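Local coordinates for alginate biosynthesis protein AlgJ (Pseudomonas putida, PDB 4O8V) that probably adds acetyl groups to mannuronate residues of alginate as part of an inner-membrane acetylation complex, using an SGNH hydrolase-like domain, at residues D16-S21 and P62-V67; E23-T28 and E75-L80; D82-Q87 and F274-L279; R118-W123 and K163-N168. All blocks are in the same frame, centred on the assembly; numbering follows the deposited sequence. Where two conformers were deposited one is given.

The four contacts lie in one SGNH hydrolase-like domain, mostly in the loops around its parallel sheet. Contacts 1 and 2 alternate along the chain, their centres about 12 Å apart; contact 4 comes later, and contact 3 spans it by pairing 82-87 with the end of strand 269-275. Contact 1 sits centrally: segment 62-67 receives Glu24 of contact 2 at backbone N-H groups, is tied to Glu276 of contact 3 through Arg66 and Ala63, and sends Lys64 to Asp120 O of contact 4, about 10 Å away between centres. Contacts 3 and 4, centres about 20 Å apart, do not touch. The network links the loop of the probable catalytic Asp120 and His122 with the ends of strands 55-61 and 269-275.

Contact 1: D16-S21 and P62-V67; sequences DQWLFS and PAKARV
Lys64 reaches from helix 64-67 to strand 19-21, where its ammonium donates to a backbone carbonyl: Lys64 NZ lies 2.9 Å from Leu19 O, nearly along the C=O axis (172°). The same NZ is bonded to Asp120 O and Leu117 O, so backbone oxygens of three residues grip one buried cation. CG stands anti to the backbone N (chi1 -175°), and a bend at chi3 (102°) brings CE against both Trp18 and Phe20.

Two aromatic rings thus touch this methylene. Lys64 CE meets the edge of the Trp18 indole near its plane, 3.8 Å from CE3, and it also touches Phe20 CD1 at 3.7 Å. Phe20 continues onto the helix backbone, with CE1 3.7 Å from Ala65 CA and CD1 close to the methyl of Ala65. The contact joins a two-stranded antiparallel hairpin, 11-13 with 19-21, to the short helix that follows strand 55-61, an edge strand of the parallel sheet.

Electrostatically, Lys64 NZ is 5.3 Å from the Phe20 ring centroid, at most a weak cation-pi attraction. The nearest side-chain atoms of Lys64 and Asp120, a probable active-site residue, are about 6 Å apart.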
# COMPACT_ATOMS: atom_id res chain seq x y z
N ASP A 16 -22.28 12.18 -1.62
CA ASP A 16 -22.85 11.05 -0.88
C ASP A 16 -22.06 10.73 0.40
O ASP A 16 -21.89 9.56 0.78
CB ASP A 16 -22.92 9.78 -1.77
CG ASP A 16 -24.05 9.83 -2.80
OD1 ASP A 16 -24.73 10.89 -2.91
OD2 ASP A 16 -24.27 8.81 -3.49
N GLN A 17 -21.60 11.78 1.08
CA GLN A 17 -20.85 11.65 2.34
C GLN A 17 -19.56 10.80 2.19
O GLN A 17 -19.14 10.12 3.13
CB GLN A 17 -21.75 11.07 3.46
CG GLN A 17 -23.01 11.94 3.77
CD GLN A 17 -23.52 11.85 5.22
OE1 GLN A 17 -23.70 10.77 5.78
NE2 GLN A 17 -23.79 13.02 5.81
N TRP A 18 -18.93 10.88 1.02
CA TRP A 18 -17.58 10.31 0.83
C TRP A 18 -16.53 11.36 1.24
O TRP A 18 -16.74 12.55 1.04
CB TRP A 18 -17.37 9.91 -0.64
CG TRP A 18 -17.92 8.54 -0.97
CD1 TRP A 18 -19.24 8.17 -1.08
CD2 TRP A 18 -17.15 7.38 -1.22
NE1 TRP A 18 -19.32 6.81 -1.36
CE2 TRP A 18 -18.05 6.32 -1.48
CE3 TRP A 18 -15.77 7.12 -1.27
CZ2 TRP A 18 -17.61 5.01 -1.75
CZ3 TRP A 18 -15.34 5.83 -1.55
CH2 TRP A 18 -16.25 4.80 -1.79
N LEU A 19 -15.41 10.90 1.79
CA LEU A 19 -14.29 11.76 2.18
C LEU A 19 -13.04 11.29 1.46
O LEU A 19 -12.87 10.11 1.29
CB LEU A 19 -14.05 11.70 3.68
CG LEU A 19 -15.24 12.04 4.55
CD1 LEU A 19 -14.84 11.84 6.03
CD2 LEU A 19 -15.65 13.48 4.30
N PHE A 20 -12.14 12.20 1.10
CA PHE A 20 -10.87 11.81 0.51
C PHE A 20 -9.72 12.48 1.25
O PHE A 20 -9.90 13.53 1.87
CB PHE A 20 -10.81 12.18 -0.98
CG PHE A 20 -11.85 11.49 -1.83
CD1 PHE A 20 -11.58 10.27 -2.43
CD2 PHE A 20 -13.08 12.08 -2.07
CE1 PHE A 20 -12.55 9.64 -3.25
CE2 PHE A 20 -14.05 11.45 -2.88
CZ PHE A 20 -13.78 10.23 -3.47
N SER A 21 -8.53 11.86 1.19
CA SER A 21 -7.31 12.51 1.67
C SER A 21 -6.89 13.60 0.70
O SER A 21 -6.82 13.36 -0.50
CB SER A 21 -6.16 11.50 1.77
OG SER A 21 -4.95 12.20 1.99
N PRO A 62 -3.53 2.13 -5.96
CA PRO A 62 -4.10 3.32 -6.60
C PRO A 62 -4.79 4.22 -5.58
O PRO A 62 -5.25 3.74 -4.54
CB PRO A 62 -5.10 2.74 -7.59
CG PRO A 62 -5.49 1.42 -7.02
CD PRO A 62 -4.21 0.89 -6.37
N ALA A 63 -4.85 5.52 -5.88
CA ALA A 63 -5.51 6.49 -5.01
C ALA A 63 -7.00 6.19 -4.93
O ALA A 63 -7.61 5.77 -5.92
CB ALA A 63 -5.29 7.89 -5.53
N LYS A 64 -7.59 6.41 -3.76
CA LYS A 64 -9.03 6.22 -3.63
C LYS A 64 -9.75 7.17 -4.59
O LYS A 64 -10.76 6.81 -5.20
CB LYS A 64 -9.50 6.46 -2.20
CG LYS A 64 -10.99 6.13 -2.01
CD LYS A 64 -11.38 6.11 -0.55
CE LYS A 64 -12.10 7.36 -0.16
NZ LYS A 64 -12.62 7.27 1.24
N ALA A 65 -9.19 8.37 -4.75
CA ALA A 65 -9.79 9.37 -5.65
C ALA A 65 -9.76 8.95 -7.12
O ALA A 65 -10.52 9.46 -7.92
CB ALA A 65 -9.08 10.71 -5.50
N ARG A 66 -8.85 8.04 -7.47
CA ARG A 66 -8.76 7.52 -8.83
C ARG A 66 -9.74 6.37 -9.04
O ARG A 66 -10.31 6.23 -10.11
CB ARG A 66 -7.32 7.04 -9.14
CG ARG A 66 -7.15 6.49 -10.55
CD ARG A 66 -5.69 6.03 -10.85
NE ARG A 66 -4.67 6.99 -10.42
CZ ARG A 66 -4.37 8.12 -11.06
NH1 ARG A 66 -5.06 8.49 -12.15
NH2 ARG A 66 -3.41 8.91 -10.59
N VAL A 67 -9.92 5.55 -8.01
CA VAL A 67 -10.79 4.39 -8.12
C VAL A 67 -12.26 4.79 -7.97
O VAL A 67 -13.13 4.20 -8.61
CB VAL A 67 -10.42 3.31 -7.06
CG1 VAL A 67 -11.40 2.13 -7.13
CG2 VAL A 67 -8.98 2.83 -7.26

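Contact 2: E23-T28 and E75-L80; sequences EEFKPT and ERPASL
Chi1 (-72°) puts Phe25 CG beside the backbone N, anti to the carbonyl carbon, and chi2 (69°) turns the ring so that one face meets Pro77 CG; the two side chains meet at a slant. Further along, the CD2 methyl of Leu80 lies 3.9 Å from Thr28 N and near Lys26 O.

Pro77 CG sits over that face of the phenyl ring, 3.9 Å from the Phe25 centroid, a CH-pi contact displaced somewhat toward the rim. Pro77 CD closes on Phe25 CE2 at 3.7 Å. At the ring edge, near its plane, Glu75 O comes within 3.4 Å of Phe25 CE2; this carbonyl is buried by the contact and has no polar partner in the model.

The pairing joins two connecting loops, one running from strand 19-21 to helix 31-51, with a 3-10 turn at 23-24, and the other from helix 64-67 to helix 84-94. One backbone hydrogen bond fastens them: Ala78 N donates to Phe25 O at 2.9 Å, almost straight (170°), on a carbonyl lone pair. Beside it, Ala78 CB packs 4.1 Å from Pro27 CD, and Pro77 CB rests 3.4 Å from Glu24 O. The Glu24 carboxylate turns to the start of helix 64-67, accepting from Lys64 N and Ala65 N, while Phe25 also packs on Val12 of strand 11-13 and on Leu72.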
# COMPACT_ATOMS: atom_id res chain seq x y z
N GLU A 23 -4.08 14.50 0.28
CA GLU A 23 -2.79 14.07 -0.26
C GLU A 23 -2.98 13.46 -1.65
O GLU A 23 -2.01 13.33 -2.42
CB GLU A 23 -2.11 13.06 0.69
CG GLU A 23 -1.75 13.65 2.04
CD GLU A 23 -1.07 12.65 2.98
OE1 GLU A 23 -1.11 11.43 2.71
OE2 GLU A 23 -0.50 13.08 3.99
N GLU A 24 -4.22 13.11 -1.99
CA GLU A 24 -4.53 12.61 -3.32
C GLU A 24 -4.95 13.76 -4.23
O GLU A 24 -5.27 13.54 -5.40
CB GLU A 24 -5.64 11.54 -3.25
CG GLU A 24 -5.10 10.18 -2.75
CD GLU A 24 -6.18 9.13 -2.51
OE1 GLU A 24 -7.37 9.39 -2.79
OE2 GLU A 24 -5.83 8.03 -2.03
N PHE A 25 -4.95 14.98 -3.69
CA PHE A 25 -5.39 16.17 -4.43
C PHE A 25 -4.30 17.24 -4.58
O PHE A 25 -4.17 17.86 -5.63
CB PHE A 25 -6.59 16.83 -3.74
CG PHE A 25 -7.87 16.07 -3.87
CD1 PHE A 25 -8.03 14.85 -3.23
CD2 PHE A 25 -8.93 16.59 -4.60
CE1 PHE A 25 -9.23 14.14 -3.34
CE2 PHE A 25 -10.13 15.89 -4.71
CZ PHE A 25 -10.27 14.66 -4.09
N LYS A 26 -3.57 17.48 -3.49
CA LYS A 26 -2.74 18.69 -3.37
C LYS A 26 -1.54 18.66 -4.31
O LYS A 26 -0.94 17.61 -4.53
CB LYS A 26 -2.25 18.87 -1.93
CG LYS A 26 -1.25 17.79 -1.47
CD LYS A 26 -0.78 17.98 -0.03
CE LYS A 26 -1.96 18.00 0.93
NZ LYS A 26 -1.59 17.97 2.38
N PRO A 27 -1.18 19.82 -4.88
CA PRO A 27 0.11 19.90 -5.57
C PRO A 27 1.23 19.81 -4.55
O PRO A 27 1.00 20.08 -3.37
CB PRO A 27 0.07 21.28 -6.23
CG PRO A 27 -0.86 22.08 -5.38
CD PRO A 27 -1.90 21.11 -4.90
N THR A 28 2.43 19.42 -4.97
CA THR A 28 3.58 19.46 -4.09
C THR A 28 4.65 20.28 -4.79
O THR A 28 4.94 20.04 -5.97
CB THR A 28 4.09 18.04 -3.75
OG1 THR A 28 3.12 17.38 -2.92
CG2 THR A 28 5.41 18.09 -3.00
N GLU A 75 -14.26 19.90 -5.54
CA GLU A 75 -12.81 19.90 -5.72
C GLU A 75 -12.34 18.68 -6.50
O GLU A 75 -12.74 17.55 -6.20
CB GLU A 75 -12.09 19.91 -4.36
CG GLU A 75 -12.22 21.19 -3.56
CD GLU A 75 -11.39 21.14 -2.29
OE1 GLU A 75 -10.14 21.19 -2.40
OE2 GLU A 75 -11.98 21.03 -1.20
N ARG A 76 -11.46 18.91 -7.48
CA ARG A 76 -10.79 17.83 -8.21
C ARG A 76 -9.29 17.84 -7.91
O ARG A 76 -8.74 18.90 -7.61
CB ARG A 76 -11.03 17.99 -9.72
CG ARG A 76 -12.49 17.94 -10.10
CD ARG A 76 -13.06 16.62 -9.62
NE ARG A 76 -14.51 16.65 -9.48
CZ ARG A 76 -15.35 16.01 -10.29
NH1 ARG A 76 -14.87 15.31 -11.31
NH2 ARG A 76 -16.66 16.09 -10.09
N PRO A 77 -8.62 16.67 -8.01
CA PRO A 77 -7.17 16.65 -7.76
C PRO A 77 -6.42 17.55 -8.75
O PRO A 77 -6.90 17.77 -9.87
CB PRO A 77 -6.80 15.17 -7.96
CG PRO A 77 -8.08 14.42 -7.66
CD PRO A 77 -9.18 15.32 -8.20
N ALA A 78 -5.27 18.09 -8.33
CA ALA A 78 -4.42 18.87 -9.23
C ALA A 78 -3.81 17.98 -10.31
O ALA A 78 -3.82 16.75 -10.20
CB ALA A 78 -3.30 19.58 -8.45
N SER A 79 -3.27 18.62 -11.34
CA SER A 79 -2.82 17.92 -12.53
C SER A 79 -1.73 16.88 -12.25
O SER A 79 -1.64 15.87 -12.94
CB SER A 79 -2.32 18.94 -13.56
OG SER A 79 -1.22 19.66 -13.06
N LEU A 80 -0.93 17.12 -11.21
CA LEU A 80 0.10 16.17 -10.78
C LEU A 80 -0.47 14.76 -10.61
O LEU A 80 0.17 13.77 -10.93
CB LEU A 80 0.74 16.64 -9.46
CG LEU A 80 1.53 15.66 -8.59
CD1 LEU A 80 2.85 15.32 -9.27
CD2 LEU A 80 1.77 16.23 -7.18

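Contact 3: D82-Q87 and F274-L279; sequences DDLYNQ and FPERYL
The first turn of helix 84-94 packs against the 3-10 turn 276-278, which follows strand 269-275, an inner strand of the parallel sheet, and Leu84 and Glu276 make the main contact. Glu276 OE1 lies 3.5 Å from Leu84 CB, and Glu276 OE2 is equally far from Tyr85 CB, so the two carboxylate oxygens rest on neighbouring methylenes of the helix. CG of Glu276 takes the crowded position between its backbone N and carbonyl carbon (chi1 68°), from which the chain runs extended (chi2 163°) and carries the carboxylate out to Leu84 and Tyr85. Tyr85 and Glu276 meet at about a right angle, their ring and carboxylate planes 36° apart.

The carboxylate is buried, and its charge is met from the segment 62-67: OE1 forms a salt bridge with Arg66 NH2, and OE2 accepts from Ala63 N. Glu276 therefore ties the start of helix 64-67 to the outlet of strand 269-275, the neighbour of edge strand 55-61 and parallel with it in the SGNH-like sheet.

Leu84 continues beyond the carboxylate. Its CD2 lies 3.6 Å from Glu276 O, and its CD1 touches Leu279 CD2 at 4.2 Å. Both leucines also pack on Met35 of helix 31-51, while Tyr85 OH is bonded to Asp101 OD1 and Met103 N.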
# COMPACT_ATOMS: atom_id res chain seq x y z
N ASP A 82 -3.20 13.52 -12.13
CA ASP A 82 -3.92 13.00 -13.30
C ASP A 82 -3.41 11.63 -13.76
O ASP A 82 -4.19 10.70 -13.96
CB ASP A 82 -3.84 13.97 -14.47
CG ASP A 82 -4.75 15.18 -14.30
OD1 ASP A 82 -5.63 15.15 -13.42
OD2 ASP A 82 -4.57 16.14 -15.07
N ASP A 83 -2.10 11.50 -13.93
CA ASP A 83 -1.56 10.26 -14.47
C ASP A 83 -0.43 9.68 -13.62
O ASP A 83 0.46 9.00 -14.14
CB ASP A 83 -1.07 10.49 -15.91
CG ASP A 83 -1.09 9.20 -16.74
OD1 ASP A 83 -2.06 8.41 -16.58
OD2 ASP A 83 -0.14 9.00 -17.53
N LEU A 84 -0.51 9.95 -12.32
CA LEU A 84 0.55 9.56 -11.37
C LEU A 84 0.70 8.04 -11.27
O LEU A 84 1.82 7.53 -11.25
CB LEU A 84 0.26 10.16 -9.99
CG LEU A 84 1.29 9.94 -8.88
CD1 LEU A 84 2.68 10.36 -9.32
CD2 LEU A 84 0.86 10.74 -7.64
N TYR A 85 -0.42 7.33 -11.20
CA TYR A 85 -0.40 5.88 -11.13
C TYR A 85 0.34 5.28 -12.33
O TYR A 85 1.26 4.50 -12.16
CB TYR A 85 -1.83 5.33 -11.03
CG TYR A 85 -1.94 3.82 -11.03
CD1 TYR A 85 -1.78 3.09 -9.86
CD2 TYR A 85 -2.18 3.13 -12.22
CE1 TYR A 85 -1.87 1.71 -9.86
CE2 TYR A 85 -2.28 1.75 -12.23
CZ TYR A 85 -2.11 1.04 -11.05
OH TYR A 85 -2.21 -0.34 -11.09
N ASN A 86 -0.06 5.70 -13.53
CA ASN A 86 0.55 5.26 -14.78
C ASN A 86 2.04 5.59 -14.85
O ASN A 86 2.85 4.76 -15.24
CB ASN A 86 -0.19 5.90 -15.97
CG ASN A 86 0.36 5.47 -17.32
OD1 ASN A 86 0.49 4.28 -17.63
ND2 ASN A 86 0.68 6.44 -18.15
N GLN A 87 2.40 6.82 -14.47
CA GLN A 87 3.80 7.22 -14.52
C GLN A 87 4.64 6.48 -13.47
O GLN A 87 5.81 6.19 -13.72
CB GLN A 87 3.93 8.73 -14.34
CG GLN A 87 3.44 9.54 -15.55
CD GLN A 87 4.23 9.25 -16.84
OE1 GLN A 87 5.40 8.84 -16.80
NE2 GLN A 87 3.59 9.48 -17.99
N PHE A 274 3.00 0.34 -1.50
CA PHE A 274 3.45 1.71 -1.73
C PHE A 274 2.31 2.46 -2.42
O PHE A 274 2.17 2.40 -3.64
CB PHE A 274 4.73 1.71 -2.60
CG PHE A 274 5.53 3.00 -2.56
CD1 PHE A 274 4.92 4.23 -2.81
CD2 PHE A 274 6.90 2.98 -2.26
CE1 PHE A 274 5.68 5.41 -2.78
CE2 PHE A 274 7.65 4.16 -2.21
CZ PHE A 274 7.04 5.38 -2.46
N PRO A 275 1.46 3.15 -1.65
CA PRO A 275 0.34 3.86 -2.27
C PRO A 275 0.82 5.00 -3.19
O PRO A 275 1.81 5.66 -2.87
CB PRO A 275 -0.45 4.41 -1.06
CG PRO A 275 -0.03 3.50 0.11
CD PRO A 275 1.45 3.25 -0.18
N GLU A 276 0.13 5.23 -4.30
CA GLU A 276 0.65 6.14 -5.32
C GLU A 276 0.90 7.57 -4.82
O GLU A 276 1.87 8.20 -5.23
CB GLU A 276 -0.27 6.17 -6.55
CG GLU A 276 -1.64 6.79 -6.31
CD GLU A 276 -2.36 7.17 -7.60
OE1 GLU A 276 -2.09 8.26 -8.16
OE2 GLU A 276 -3.23 6.40 -8.04
N ARG A 277 0.06 8.08 -3.91
CA ARG A 277 0.15 9.47 -3.49
C ARG A 277 1.46 9.80 -2.77
O ARG A 277 1.79 10.97 -2.63
CB ARG A 277 -1.03 9.84 -2.58
CG ARG A 277 -0.93 9.28 -1.15
CD ARG A 277 -2.24 9.60 -0.40
NE ARG A 277 -2.22 9.36 1.04
CZ ARG A 277 -2.75 8.27 1.61
NH1 ARG A 277 -3.28 7.33 0.85
NH2 ARG A 277 -2.72 8.12 2.93
N TYR A 278 2.18 8.79 -2.31
CA TYR A 278 3.44 9.01 -1.59
C TYR A 278 4.62 9.27 -2.51
O TYR A 278 5.67 9.72 -2.05
CB TYR A 278 3.78 7.81 -0.69
CG TYR A 278 2.90 7.70 0.54
CD1 TYR A 278 3.09 8.53 1.64
CD2 TYR A 278 1.88 6.76 0.58
CE1 TYR A 278 2.27 8.43 2.76
CE2 TYR A 278 1.06 6.65 1.69
CZ TYR A 278 1.26 7.48 2.78
OH TYR A 278 0.43 7.36 3.88
N LEU A 279 4.49 8.98 -3.80
CA LEU A 279 5.65 9.11 -4.70
C LEU A 279 6.15 10.57 -4.80
O LEU A 279 7.36 10.81 -4.77
CB LEU A 279 5.32 8.57 -6.10
CG LEU A 279 6.52 8.51 -7.06
CD1 LEU A 279 7.60 7.58 -6.55
CD2 LEU A 279 6.08 8.10 -8.45

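Contact 4: R118-W123 and K163-N168; sequences RTDTHW and KGDLTN
Two carboxylates stack face to face between Asp120 and Asp165, their planes 8° apart, with Asp120 OD2 only 3.1 Å from Asp165 OD1. Both of these oxygens are gripped by donors. Asp165 N donates to Asp120 OD2 at 2.8 Å, from above the carboxylate plane (41° out of it). In return Thr121 N reaches Asp165 OD1 at 2.7 Å and Thr121 OG1 reaches Asp165 OD2 at 2.8 Å, each on a syn lone pair.

Asp120 OD1 takes two bonds from His122: ND1 at 2.7 Å on the syn lone pair, and the backbone N on the anti one, an Asx turn. His122 NE2 is bonded to Ser218 OG, consistent with the Ser-His-Asp catalytic triad of this family, which makes Asp165 a plausible second-shell partner of Asp120. Gly164 CA makes a CA-H...O contact with Thr119 O at 3.4 Å, and Leu166 N bonds weakly to the same oxygen while Leu166 CG packs 3.8 Å from Thr121 CG2. A water links Thr119 OG1 to Gly164 N; Thr119 OG1 is also bonded to Asp184 OD2.

Loop 118-123 leads into helix 125-141, and 163-168 follows strand 152-162, while Leu19 of strand 19-21 packs on Thr119, Leu166 and Thr167.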
# COMPACT_ATOMS: atom_id res chain seq x y z
N ARG A 118 -15.85 4.40 2.50
CA ARG A 118 -16.38 5.73 2.16
C ARG A 118 -15.71 6.90 2.93
O ARG A 118 -15.44 7.96 2.35
CB ARG A 118 -17.91 5.74 2.36
CG ARG A 118 -18.59 7.10 2.12
CD ARG A 118 -20.13 6.96 2.15
NE ARG A 118 -20.58 6.13 3.26
CZ ARG A 118 -20.67 6.53 4.52
NH1 ARG A 118 -20.36 7.77 4.85
NH2 ARG A 118 -21.08 5.68 5.45
N THR A 119 -15.43 6.71 4.22
CA THR A 119 -14.95 7.79 5.07
C THR A 119 -13.51 7.63 5.55
O THR A 119 -13.06 8.33 6.45
CB THR A 119 -15.84 7.96 6.30
OG1 THR A 119 -15.66 6.85 7.18
CG2 THR A 119 -17.32 8.06 5.88
N ASP A 120 -12.79 6.70 4.93
CA ASP A 120 -11.45 6.33 5.40
C ASP A 120 -10.52 6.25 4.19
O ASP A 120 -10.99 6.06 3.07
CB ASP A 120 -11.55 4.99 6.15
CG ASP A 120 -10.25 4.56 6.85
OD1 ASP A 120 -9.34 4.03 6.16
OD2 ASP A 120 -10.16 4.73 8.09
N THR A 121 -9.22 6.43 4.39
CA THR A 121 -8.28 6.36 3.27
C THR A 121 -8.10 4.94 2.73
O THR A 121 -7.65 4.76 1.60
CB THR A 121 -6.87 6.87 3.67
OG1 THR A 121 -6.35 6.03 4.71
CG2 THR A 121 -6.94 8.31 4.14
N HIS A 122 -8.43 3.93 3.53
CA HIS A 122 -7.94 2.58 3.23
C HIS A 122 -8.87 1.72 2.38
O HIS A 122 -10.08 1.93 2.31
CB HIS A 122 -7.64 1.84 4.53
CG HIS A 122 -6.52 2.46 5.31
ND1 HIS A 122 -6.73 3.25 6.42
CD2 HIS A 122 -5.18 2.43 5.10
CE1 HIS A 122 -5.56 3.66 6.88
NE2 HIS A 122 -4.60 3.19 6.09
N TRP A 123 -8.29 0.71 1.74
CA TRP A 123 -9.11 -0.32 1.14
C TRP A 123 -9.94 -1.05 2.20
O TRP A 123 -9.56 -1.13 3.37
CB TRP A 123 -8.26 -1.33 0.35
CG TRP A 123 -6.99 -1.80 1.04
CD1 TRP A 123 -6.73 -1.91 2.39
CD2 TRP A 123 -5.81 -2.29 0.37
NE1 TRP A 123 -5.45 -2.43 2.59
CE2 TRP A 123 -4.87 -2.66 1.36
CE3 TRP A 123 -5.46 -2.42 -0.98
CZ2 TRP A 123 -3.59 -3.17 1.05
CZ3 TRP A 123 -4.18 -2.93 -1.29
CH2 TRP A 123 -3.27 -3.28 -0.27
N LYS A 163 -15.59 4.21 12.43
CA LYS A 163 -15.33 5.63 12.19
C LYS A 163 -14.04 5.79 11.41
O LYS A 163 -12.98 5.41 11.91
CB LYS A 163 -15.23 6.42 13.51
CG LYS A 163 -15.19 7.94 13.29
CD LYS A 163 -15.26 8.72 14.60
CE LYS A 163 -13.97 9.48 14.85
NZ LYS A 163 -14.03 10.26 16.13
N GLY A 164 -14.12 6.34 10.20
CA GLY A 164 -12.98 6.42 9.29
C GLY A 164 -11.92 7.43 9.70
O GLY A 164 -12.20 8.42 10.40
N ASP A 165 -10.68 7.19 9.26
CA ASP A 165 -9.57 8.00 9.72
C ASP A 165 -9.71 9.45 9.24
O ASP A 165 -9.27 10.36 9.91
CB ASP A 165 -8.21 7.37 9.30
CG ASP A 165 -8.03 7.18 7.78
OD1 ASP A 165 -8.97 7.35 6.96
OD2 ASP A 165 -6.90 6.78 7.38
N LEU A 166 -10.38 9.65 8.11
CA LEU A 166 -10.57 11.00 7.57
C LEU A 166 -11.56 11.86 8.36
O LEU A 166 -11.48 13.10 8.32
CB LEU A 166 -11.03 10.90 6.12
CG LEU A 166 -9.91 10.41 5.20
CD1 LEU A 166 -10.49 9.97 3.86
CD2 LEU A 166 -8.81 11.48 5.04
N THR A 167 -12.47 11.24 9.09
CA THR A 167 -13.46 12.02 9.83
C THR A 167 -12.80 12.88 10.90
O THR A 167 -13.32 13.91 11.28
CB THR A 167 -14.50 11.13 10.49
OG1 THR A 167 -13.90 10.47 11.60
CG2 THR A 167 -14.98 10.09 9.51
N ASN A 168 -11.62 12.46 11.35
CA ASN A 168 -10.92 13.21 12.40
C ASN A 168 -10.23 14.47 11.88
O ASN A 168 -9.82 15.33 12.67
CB ASN A 168 -9.91 12.30 13.09
CG ASN A 168 -10.58 11.19 13.87
OD1 ASN A 168 -10.97 11.38 15.04
ND2 ASN A 168 -10.76 10.04 13.23
O HOH W 1 -16.82 7.61 9.75